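Local coordinates for extrinsic protein in photosystem II (PDB 4K7B), which is an extrinsic subunit of diatom photosystem II that probably binds the complex and supports its oxygen-evolving activity, at residues 43-48 with 84-89. Residues are numbered along the deposited sequence; the frame is centred on the assembly and turned at random. Where two conformers were deposited one is given.
Sequences ILFNSG and DAYMAA
Helical backbones at N46 and Y86 stand 10.6 Å apart from CA to CA, with F45 CA and M87 CA at 11.1 Å, so the gap between 43-48 and 84-89 is bridged by side chains. Y86 spans most of it: its CG lies anti to the backbone N (chi1 174°), which sends the ring across to N46, whose amide reaches out to meet it. The phenol OH donates a hydrogen bond to N46 OD1, 2.7 Å from Y86 OH. The hydroxyl approaches the carbonyl oxygen at an ordinary angle of 134° but is tilted somewhat out of the amide plane. OD1 lies at the edge of the tyrosine ring, with amide and ring planes 67° apart. F45 adds an apolar flank, its CD2 4.3 Å from Y86 CZ; the same CD2 also lies 3.4 Å from Y86 OH. A second bond, from N46 ND2 to T64 OG1, fixes the amide from helix 54-73 and ties three helices of the PsbQ-like Psb31 bundle together. A leucine in place of N46 would probably leave the buried Y86 hydroxyl without its acceptor and T64 without its amide partner. Helix 6-21 packs on F45 through R13 and Y16 and on Y86 through I20.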
loop_
_atom_site.group_PDB
_atom_site.type_symbol
_atom_site.label_atom_id
_atom_site.label_comp_id
_atom_site.label_asym_id
_atom_site.label_seq_id
_atom_site.Cartn_x
_atom_site.Cartn_y
_atom_site.Cartn_z
ATOM N N ILE A 43 -0.864 -9.281 -0.651
ATOM C CA ILE A 43 -0.766 -10.677 -0.219
ATOM C C ILE A 43 0.625 -10.995 0.341
ATOM O O ILE A 43 0.767 -11.571 1.429
ATOM C CB ILE A 43 -1.065 -11.634 -1.372
ATOM C CG1 ILE A 43 -2.504 -11.443 -1.852
ATOM C CG2 ILE A 43 -0.845 -13.070 -0.934
ATOM C CD1 ILE A 43 -2.808 -12.178 -3.162
ATOM N N LEU A 44 1.649 -10.594 -0.408
ATOM C CA LEU A 44 3.018 -10.972 -0.090
ATOM C C LEU A 44 3.613 -10.130 1.041
ATOM O O LEU A 44 4.475 -10.609 1.783
ATOM C CB LEU A 44 3.878 -10.928 -1.349
ATOM C CG LEU A 44 3.427 -11.962 -2.381
ATOM C CD1 LEU A 44 4.155 -11.766 -3.700
ATOM C CD2 LEU A 44 3.600 -13.370 -1.850
ATOM N N PHE A 45 3.143 -8.892 1.199
ATOM C CA PHE A 45 3.467 -8.150 2.410
ATOM C C PHE A 45 2.872 -8.861 3.605
ATOM O O PHE A 45 3.534 -9.103 4.595
ATOM C CB PHE A 45 2.949 -6.710 2.401
ATOM C CG PHE A 45 3.306 -5.952 3.659
ATOM C CD1 PHE A 45 4.493 -5.232 3.737
ATOM C CD2 PHE A 45 2.479 -6.002 4.783
ATOM C CE1 PHE A 45 4.845 -4.558 4.893
ATOM C CE2 PHE A 45 2.818 -5.335 5.941
ATOM C CZ PHE A 45 4.015 -4.609 6.011
ATOM N N ASN A 46 1.583 -9.169 3.528
ATOM C CA ASN A 46 0.937 -9.755 4.681
ATOM C C ASN A 46 1.551 -11.097 5.091
ATOM O O ASN A 46 1.704 -11.361 6.285
ATOM C CB ASN A 46 -0.570 -9.915 4.426
ATOM C CG ASN A 46 -1.267 -8.580 4.218
ATOM O OD1 ASN A 46 -0.718 -7.533 4.549
ATOM N ND2 ASN A 46 -2.483 -8.618 3.671
ATOM N N SER A 47 1.913 -11.933 4.118
ATOM C CA SER A 47 2.495 -13.246 4.421
ATOM C C SER A 47 3.985 -13.173 4.776
ATOM O O SER A 47 4.457 -13.928 5.624
ATOM C CB SER A 47 2.316 -14.208 3.238
ATOM O OG SER A 47 0.952 -14.525 3.017
ATOM N N GLY A 48 4.704 -12.290 4.115
ATOM C CA GLY A 48 6.152 -12.198 4.291
ATOM C C GLY A 48 6.594 -11.374 5.476
ATOM O O GLY A 48 7.603 -11.675 6.123
ATOM N N ASP A 84 -4.688 4.397 4.394
ATOM C CA ASP A 84 -3.904 5.018 5.450
ATOM C C ASP A 84 -3.927 4.160 6.717
ATOM O O ASP A 84 -2.903 4.022 7.388
ATOM C CB ASP A 84 -4.422 6.424 5.767
ATOM C CG ASP A 84 -4.180 7.414 4.640
ATOM O OD1 ASP A 84 -3.368 7.120 3.730
ATOM O OD2 ASP A 84 -4.810 8.496 4.669
ATOM N N ALA A 85 -5.077 3.588 7.050
ATOM C CA ALA A 85 -5.162 2.744 8.246
ATOM C C ALA A 85 -4.278 1.506 8.121
ATOM O O ALA A 85 -3.599 1.112 9.079
ATOM C CB ALA A 85 -6.607 2.342 8.524
ATOM N N TYR A 86 -4.281 0.903 6.935
ATOM C CA TYR A 86 -3.461 -0.270 6.663
ATOM C C TYR A 86 -1.978 0.075 6.784
ATOM O O TYR A 86 -1.203 -0.638 7.435
ATOM C CB TYR A 86 -3.777 -0.806 5.266
ATOM C CG TYR A 86 -2.901 -1.943 4.793
ATOM C CD1 TYR A 86 -3.084 -3.231 5.264
ATOM C CD2 TYR A 86 -1.897 -1.727 3.856
ATOM C CE1 TYR A 86 -2.295 -4.277 4.822
ATOM C CE2 TYR A 86 -1.092 -2.768 3.413
ATOM C CZ TYR A 86 -1.301 -4.041 3.900
ATOM O OH TYR A 86 -0.527 -5.086 3.464
ATOM N N MET A 87 -1.574 1.172 6.157
ATOM C CA MET A 87 -0.177 1.557 6.271
ATOM C C MET A 87 0.253 1.869 7.691
ATOM O O MET A 87 1.316 1.419 8.132
ATOM C CB MET A 87 0.150 2.694 5.321
ATOM C CG MET A 87 0.237 2.169 3.894
ATOM S SD MET A 87 0.645 3.422 2.702
ATOM C CE MET A 87 2.186 4.046 3.363
ATOM N N ALA A 88 -0.574 2.615 8.420
ATOM C CA ALA A 88 -0.214 2.988 9.785
ATOM C C ALA A 88 -0.126 1.756 10.681
ATOM O O ALA A 88 0.807 1.623 11.476
ATOM C CB ALA A 88 -1.214 3.978 10.343
ATOM N N ALA A 89 -1.086 0.848 10.536
ATOM C CA ALA A 89 -1.142 -0.324 11.405
ATOM C C ALA A 89 0.012 -1.279 11.144
ATOM O O ALA A 89 0.400 -2.053 12.017
ATOM C CB ALA A 89 -2.475 -1.048 11.236
#